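PDB 3CHJ: alpha-14 giardin from Giardia lamblia, which binds calcium and, through it, phospholipid, and may act as a calcium-regulated structural element linking the lipid bilayer to the underlying axoneme. Local coordinates for residues Ser73-Leu76 with Met77-Pro81; Asp31-Glu34 with Ile35-Tyr39; Arg160-His163 with Glu164-Asp168. All coordinates share one frame; numbering follows the deposited sequence.

Contact 1: residues Ser73-Leu76 with Met77-Pro81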
loop_
_atom_site.group_PDB
_atom_site.type_symbol
_atom_site.label_atom_id
_atom_site.label_comp_id
_atom_site.label_asym_id
_atom_site.label_seq_id
_atom_site.Cartn_x
_atom_site.Cartn_y
_atom_site.Cartn_z
ATOM N N SER A 73 5.111 -15.659 -3.345
ATOM C CA SER A 73 5.230 -14.245 -3.704
ATOM C C SER A 73 5.130 -13.378 -2.459
ATOM O O SER A 73 5.928 -12.448 -2.259
ATOM C CB SER A 73 4.156 -13.883 -4.699
ATOM O OG SER A 73 4.452 -14.543 -5.931
ATOM N N LEU A 74 4.180 -13.713 -1.602
ATOM C CA LEU A 74 4.012 -12.997 -0.349
ATOM C C LEU A 74 5.262 -13.062 0.514
ATOM O O LEU A 74 5.776 -12.019 0.941
ATOM C CB LEU A 74 2.804 -13.567 0.418
ATOM C CG LEU A 74 2.555 -13.007 1.822
ATOM C CD1 LEU A 74 2.190 -11.493 1.716
ATOM C CD2 LEU A 74 1.440 -13.800 2.456
ATOM N N VAL A 75 5.763 -14.277 0.761
ATOM C CA VAL A 75 6.958 -14.443 1.602
ATOM C C VAL A 75 8.147 -13.651 1.052
ATOM O O VAL A 75 8.856 -12.975 1.800
ATOM C CB VAL A 75 7.308 -15.953 1.775
ATOM C CG1 VAL A 75 8.663 -16.144 2.424
ATOM C CG2 VAL A 75 6.224 -16.636 2.604
ATOM N N LEU A 76 8.380 -13.724 -0.257
ATOM C CA LEU A 76 9.509 -12.976 -0.847
ATOM C C LEU A 76 9.365 -11.472 -0.629
ATOM O O LEU A 76 10.365 -10.791 -0.373
ATOM C CB LEU A 76 9.671 -13.308 -2.327
ATOM C CG LEU A 76 10.131 -14.751 -2.558
ATOM C CD1 LEU A 76 10.079 -15.098 -4.046
ATOM C CD2 LEU A 76 11.513 -15.035 -1.982
ATOM N N MET A 77 8.132 -10.970 -0.673
ATOM C CA MET A 77 7.890 -9.535 -0.453
ATOM C C MET A 77 8.216 -9.160 0.986
ATOM O O MET A 77 8.630 -8.021 1.268
ATOM C CB MET A 77 6.438 -9.175 -0.742
ATOM C CG MET A 77 6.025 -9.190 -2.208
ATOM S SD MET A 77 4.374 -8.424 -2.319
ATOM C CE MET A 77 3.871 -8.890 -3.995
ATOM N N LEU A 78 8.016 -10.104 1.895
ATOM C CA LEU A 78 8.170 -9.811 3.324
ATOM C C LEU A 78 9.617 -9.720 3.729
ATOM O O LEU A 78 9.931 -9.046 4.723
ATOM C CB LEU A 78 7.474 -10.874 4.177
ATOM C CG LEU A 78 5.960 -10.988 4.018
ATOM C CD1 LEU A 78 5.470 -12.224 4.769
ATOM C CD2 LEU A 78 5.250 -9.709 4.512
ATOM N N TYR A 79 10.507 -10.379 2.993
ATOM C CA TYR A 79 11.899 -10.467 3.456
ATOM C C TYR A 79 12.778 -9.376 2.818
ATOM O O TYR A 79 13.999 -9.493 2.761
ATOM C CB TYR A 79 12.472 -11.883 3.235
ATOM C CG TYR A 79 11.816 -13.021 4.020
ATOM C CD1 TYR A 79 10.913 -12.787 5.061
ATOM C CD2 TYR A 79 12.158 -14.339 3.751
ATOM C CE1 TYR A 79 10.339 -13.839 5.777
ATOM C CE2 TYR A 79 11.588 -15.396 4.442
ATOM C CZ TYR A 79 10.694 -15.150 5.473
ATOM O OH TYR A 79 10.130 -16.220 6.156
ATOM N N LYS A 80 12.132 -8.321 2.330
ATOM C CA LYS A 80 12.805 -7.243 1.604
ATOM C C LYS A 80 12.733 -5.969 2.418
ATOM O O LYS A 80 11.734 -5.722 3.078
ATOM C CB LYS A 80 12.077 -6.964 0.276
ATOM C CG LYS A 80 12.439 -7.904 -0.815
ATOM C CD LYS A 80 11.537 -7.758 -1.994
ATOM C CE LYS A 80 11.720 -8.969 -2.881
ATOM N NZ LYS A 80 13.138 -9.160 -3.291
ATOM N N PRO A 81 13.768 -5.117 2.323
ATOM C CA PRO A 81 13.553 -3.772 2.838
ATOM C C PRO A 81 12.409 -3.068 2.079
ATOM O O PRO A 81 12.245 -3.279 0.882
ATOM C CB PRO A 81 14.884 -3.070 2.536
ATOM C CG PRO A 81 15.869 -4.177 2.370
ATOM C CD PRO A 81 15.114 -5.293 1.748
#

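Contact 2: residues Asp31-Glu34 with Ile35-Tyr39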
loop_
_atom_site.group_PDB
_atom_site.type_symbol
_atom_site.label_atom_id
_atom_site.label_comp_id
_atom_site.label_asym_id
_atom_site.label_seq_id
_atom_site.Cartn_x
_atom_site.Cartn_y
_atom_site.Cartn_z
ATOM N N ASP A 31 5.620 -20.670 10.140
ATOM C CA ASP A 31 6.873 -20.178 10.674
ATOM C C ASP A 31 7.490 -19.124 9.759
ATOM O O ASP A 31 8.192 -18.231 10.223
ATOM C CB ASP A 31 7.872 -21.314 10.917
ATOM C CG ASP A 31 7.493 -22.188 12.113
ATOM O OD1 ASP A 31 6.606 -21.806 12.907
ATOM O OD2 ASP A 31 8.098 -23.271 12.254
ATOM N N LEU A 32 7.253 -19.249 8.455
ATOM C CA LEU A 32 7.750 -18.246 7.521
ATOM C C LEU A 32 7.175 -16.876 7.833
ATOM O O LEU A 32 7.859 -15.871 7.644
ATOM C CB LEU A 32 7.420 -18.615 6.067
ATOM C CG LEU A 32 7.995 -19.959 5.583
ATOM C CD1 LEU A 32 7.471 -20.276 4.201
ATOM C CD2 LEU A 32 9.520 -19.923 5.602
ATOM N N ILE A 33 5.917 -16.861 8.277
ATOM C CA ILE A 33 5.208 -15.623 8.607
ATOM C C ILE A 33 5.598 -15.122 9.994
ATOM O O ILE A 33 5.811 -13.918 10.189
ATOM C CB ILE A 33 3.684 -15.818 8.503
ATOM C CG1 ILE A 33 3.274 -16.253 7.089
ATOM C CG2 ILE A 33 2.955 -14.556 8.927
ATOM C CD1 ILE A 33 3.692 -15.296 5.940
ATOM N N GLU A 34 5.727 -16.046 10.953
ATOM C CA GLU A 34 6.253 -15.686 12.272
ATOM C C GLU A 34 7.627 -15.023 12.178
ATOM O O GLU A 34 7.891 -13.994 12.825
ATOM C CB GLU A 34 6.245 -16.897 13.218
ATOM C CG GLU A 34 4.827 -17.412 13.530
ATOM C CD GLU A 34 3.985 -16.472 14.425
ATOM O OE1 GLU A 34 2.991 -16.964 15.011
ATOM O OE2 GLU A 34 4.277 -15.258 14.534
ATOM N N ILE A 35 8.495 -15.570 11.329
ATOM C CA ILE A 35 9.808 -14.994 11.124
ATOM C C ILE A 35 9.667 -13.543 10.583
ATOM O O ILE A 35 10.316 -12.618 11.058
ATOM C CB ILE A 35 10.655 -15.903 10.199
ATOM C CG1 ILE A 35 11.063 -17.185 10.946
ATOM C CG2 ILE A 35 11.896 -15.212 9.726
ATOM C CD1 ILE A 35 11.584 -18.311 10.017
ATOM N N ALA A 36 8.764 -13.336 9.620
ATOM C CA ALA A 36 8.566 -11.990 9.077
ATOM C C ALA A 36 8.095 -10.990 10.119
ATOM O O ALA A 36 8.473 -9.818 10.054
ATOM C CB ALA A 36 7.591 -12.009 7.890
ATOM N N ARG A 37 7.274 -11.458 11.056
ATOM C CA ARG A 37 6.703 -10.597 12.097
ATOM C C ARG A 37 7.682 -10.324 13.239
ATOM O O ARG A 37 7.487 -9.368 14.002
ATOM C CB ARG A 37 5.461 -11.241 12.688
ATOM C CG ARG A 37 4.318 -11.379 11.738
ATOM C CD ARG A 37 3.231 -12.184 12.405
ATOM N NE ARG A 37 2.354 -11.383 13.266
ATOM C CZ ARG A 37 1.898 -11.761 14.460
ATOM N NH1 ARG A 37 2.296 -12.904 15.019
ATOM N NH2 ARG A 37 1.076 -10.964 15.135
ATOM N N SER A 38 8.691 -11.193 13.377
ATOM C CA SER A 38 9.578 -11.200 14.562
ATOM C C SER A 38 10.861 -10.393 14.406
ATOM O O SER A 38 11.510 -10.069 15.408
ATOM C CB SER A 38 9.958 -12.642 14.926
ATOM O OG SER A 38 8.830 -13.350 15.375
ATOM N N TYR A 39 11.256 -10.096 13.168
ATOM C CA TYR A 39 12.549 -9.457 12.881
ATOM C C TYR A 39 12.392 -8.258 11.944
ATOM O O TYR A 39 11.460 -8.233 11.136
ATOM C CB TYR A 39 13.531 -10.450 12.247
ATOM C CG TYR A 39 13.827 -11.656 13.101
ATOM C CD1 TYR A 39 14.768 -11.586 14.136
ATOM C CD2 TYR A 39 13.176 -12.869 12.874
ATOM C CE1 TYR A 39 15.041 -12.706 14.919
ATOM C CE2 TYR A 39 13.437 -13.985 13.660
ATOM C CZ TYR A 39 14.372 -13.893 14.677
ATOM O OH TYR A 39 14.612 -15.024 15.450
#

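Contact 3: residues Arg160-His163 with Glu164-Asp168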
loop_
_atom_site.group_PDB
_atom_site.type_symbol
_atom_site.label_atom_id
_atom_site.label_comp_id
_atom_site.label_asym_id
_atom_site.label_seq_id
_atom_site.Cartn_x
_atom_site.Cartn_y
_atom_site.Cartn_z
ATOM N N ARG A 160 1.042 24.495 4.935
ATOM C CA ARG A 160 0.254 25.644 4.496
ATOM C C ARG A 160 -0.356 26.283 5.722
ATOM O O ARG A 160 -0.488 25.631 6.760
ATOM C CB ARG A 160 -0.898 25.195 3.604
ATOM C CG ARG A 160 -0.493 24.860 2.226
ATOM C CD ARG A 160 -1.628 24.110 1.576
ATOM N NE ARG A 160 -1.455 24.080 0.126
ATOM C CZ ARG A 160 -0.712 23.201 -0.525
ATOM N NH1 ARG A 160 -0.050 22.246 0.128
ATOM N NH2 ARG A 160 -0.628 23.288 -1.843
ATOM N N ASP A 161 -0.754 27.542 5.603
ATOM C CA ASP A 161 -1.466 28.194 6.704
ATOM C C ASP A 161 -2.980 28.031 6.588
ATOM O O ASP A 161 -3.501 27.618 5.541
ATOM C CB ASP A 161 -1.054 29.667 6.850
ATOM C CG ASP A 161 -1.256 30.471 5.580
ATOM O OD1 ASP A 161 -2.307 30.325 4.910
ATOM O OD2 ASP A 161 -0.352 31.276 5.252
ATOM N N THR A 162 -3.687 28.342 7.681
ATOM C CA THR A 162 -5.131 28.183 7.730
ATOM C C THR A 162 -5.853 28.968 6.629
ATOM O O THR A 162 -6.849 28.498 6.085
ATOM C CB THR A 162 -5.673 28.513 9.132
ATOM O OG1 THR A 162 -5.019 27.664 10.081
ATOM C CG2 THR A 162 -7.173 28.301 9.223
ATOM N N HIS A 163 -5.351 30.161 6.285
ATOM C CA HIS A 163 -5.953 30.953 5.202
ATOM C C HIS A 163 -6.015 30.189 3.876
ATOM O O HIS A 163 -7.038 30.211 3.192
ATOM C CB HIS A 163 -5.232 32.301 5.003
ATOM C CG HIS A 163 -5.811 33.142 3.896
ATOM N ND1 HIS A 163 -7.020 33.793 4.008
ATOM C CD2 HIS A 163 -5.346 33.429 2.656
ATOM C CE1 HIS A 163 -7.279 34.440 2.884
ATOM N NE2 HIS A 163 -6.278 34.237 2.047
ATOM N N GLU A 164 -4.919 29.521 3.535
ATOM C CA GLU A 164 -4.859 28.743 2.297
ATOM C C GLU A 164 -5.846 27.580 2.344
ATOM O O GLU A 164 -6.494 27.280 1.351
ATOM C CB GLU A 164 -3.435 28.244 2.049
ATOM C CG GLU A 164 -2.407 29.367 1.868
ATOM C CD GLU A 164 -0.966 28.867 1.898
ATOM O OE1 GLU A 164 -0.335 28.819 2.993
ATOM O OE2 GLU A 164 -0.453 28.534 0.811
ATOM N N LEU A 165 -5.983 26.971 3.517
ATOM C CA LEU A 165 -6.957 25.893 3.700
ATOM C C LEU A 165 -8.372 26.397 3.538
ATOM O O LEU A 165 -9.189 25.732 2.905
ATOM C CB LEU A 165 -6.784 25.196 5.049
ATOM C CG LEU A 165 -5.873 23.969 5.098
ATOM C CD1 LEU A 165 -4.482 24.300 4.609
ATOM C CD2 LEU A 165 -5.830 23.416 6.521
ATOM N N GLU A 166 -8.672 27.573 4.104
ATOM C CA GLU A 166 -9.996 28.174 3.920
ATOM C C GLU A 166 -10.313 28.423 2.442
ATOM O O GLU A 166 -11.430 28.155 1.990
ATOM C CB GLU A 166 -10.146 29.477 4.721
ATOM C CG GLU A 166 -9.984 29.335 6.240
ATOM C CD GLU A 166 -11.217 28.772 6.956
ATOM O OE1 GLU A 166 -12.224 28.439 6.285
ATOM O OE2 GLU A 166 -11.167 28.670 8.209
ATOM N N GLU A 167 -9.330 28.926 1.686
ATOM C CA GLU A 167 -9.501 29.164 0.257
ATOM C C GLU A 167 -9.753 27.865 -0.505
ATOM O O GLU A 167 -10.666 27.793 -1.318
ATOM C CB GLU A 167 -8.265 29.847 -0.322
ATOM C CG GLU A 167 -8.016 31.267 0.166
ATOM C CD GLU A 167 -6.712 31.839 -0.397
ATOM O OE1 GLU A 167 -5.636 31.230 -0.194
ATOM O OE2 GLU A 167 -6.761 32.906 -1.049
ATOM N N ASP A 168 -8.921 26.854 -0.246
ATOM C CA ASP A 168 -9.079 25.554 -0.908
ATOM C C ASP A 168 -10.366 24.846 -0.511
ATOM O O ASP A 168 -10.926 24.087 -1.306
ATOM C CB ASP A 168 -7.892 24.647 -0.611
ATOM C CG ASP A 168 -6.640 25.087 -1.319
ATOM O OD1 ASP A 168 -6.743 25.885 -2.291
ATOM O OD2 ASP A 168 -5.558 24.628 -0.903
HETATM O O HOH W 1 -3.169 25.845 -1.163
#

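Contact 1: residues Ser73-Leu76 with Met77-Pro81
V75 and Y79 make the main side-chain contact at the C-terminal end of helix 69-78. They lie side by side, pointing the same way. A CH-pi contact joins them: V75 CG1 lies over one face of the Y79 ring, 4.0 Å from its centroid. CG1 stands anti to the V75 backbone N (chi1 170°), which leans it toward Y79. The other apolar pair is looser, with L74 CG 4.2 Å from L78 CD1. Among the backbone bonds, M77 N to S73 O is a regular helical i to i+4 bond of 3.1 Å. Here, at the end of a helix in the all-helical annexin fold, i to i+3 bonds join the i to i+4 ones. L78 N gives a weak bond to L74 O and bonds V75 O at 3.0 Å. Y79 N, in the first non-helical residue, gives weak bonds to V75 O and L76 O. The K80 side chain folds back over the helix end, and its CE comes within 3.4 Å of L76 O. Two polar ends bond elsewhere: Y79 OH to L32 O, and S73 OG to K69 O. M77 reaches A270 of helix 262-272, while Y79 rests on M47 of helix 41-55.

Contact 2: residues Asp31-Glu34 with Ile35-Tyr39
E34 and R37 form a salt bridge one helical turn apart on helix 31-38. E34 OE2 meets R37 NH1 at 3.1 Å, on the syn side of the carboxylate. The oxygen lies almost in the guanidinium plane, only 4° out of it, although the two flat groups are turned 47° against each other. The two side chains run alongside each other. E34 bends at CG (chi2 -70°), which brings its carboxylate round toward R37. R37 bends in turn further out. Its NH2 has a second partner, the backbone O of E312, and the two contacts together help to set how the guanidinium is turned.

The backbone of E34 is also used. Its O accepts a hydrogen bond of 2.8 Å from S38 OG, which comes from above the carbonyl plane. R37 N adds a weak bond to the same oxygen, and its stronger one, 3.0 Å, goes to I33 O.

I35 is held by the bond from its N to D31 O, 2.9 Å long. Its CG1 comes within 3.1 Å of D31 O.

I33 packs on A306 and L309 of helix 301-310 and on F71 and L78 of helix 69-78, where A36 also touches L78. L32 and I35 rest on V19 of helix 12-24. Helix 31-38 thus lies among three helices, one of them the last helix of the chain.

Contact 3: residues Arg160-His163 with Glu164-Asp168
Two carboxylates, those of D161 and E164, come unusually close at the start of helix 162-177. D161 OD1 lies 3.1 Å from E164 OE1, and the groups are turned 63° against each other. Proximity alone would tend to favour protonation of one of them, but two N-H donors and the positive end of the helix probably offset this. Each of the two oxygens takes a backbone N-H. D161 N donates to E164 OE1 in a nearly straight bond of 2.9 Å (172°), reaching the oxygen from above its carboxylate plane. E164 N answers with a bond of 3.1 Å to D161 OD1, nearly along the C-O direction. D161 CG sits between its backbone N and carbonyl carbon (chi1 56°), which turns OD1 back over the first turn.

R160 lies just before the cap. Its CB touches L165 CD1 at 3.8 Å, and the two side chains cross at about a right angle. R160 NE and D168 OD2 make no direct bond. One water, in the guanidinium plane, accepts from NE at 2.8 Å and donates to OD2. Y196 OH also bonds D168 OD2, while R191 forms a salt bridge with D168 OD1. R160 NH2 bonds T195 OG1.

On the outer side, E167 CG lies over one face of the H163 ring, 4.2 Å from its centroid, in a CH-pi contact. Regular helix bonds run from E166 N to T162 O and from E167 N to H163 O. L165 packs on Q203 and M207 of helix 198-211.

The reciprocal pair of side-chain to backbone bonds between D161, the N-cap, and E164 is a capping box. It starts helix 162-177, whose far end reaches A175 of the calcium site.

Overall arrangement
The three contacts are each local, in or at the end of a single helix of an all-helical annexin chain. Contacts 1 and 2 are neighbours, with centres 11 Å apart. Y79 OH and L32 O join them, 2.7 Å apart, in a probable hydrogen bond. Contact 2 takes in all of helix 31-38, and contact 1 the C-terminal end of helix 69-78, which packs on it. Contact 3 lies on the opposite side of the chain's centre. Its centre is 41 Å from that of contact 1 and 45 Å from that of contact 2, and no atoms meet. None of the three supplies a ligand of the calcium ion; contact 3 is linked to that site through A175, on the same helix.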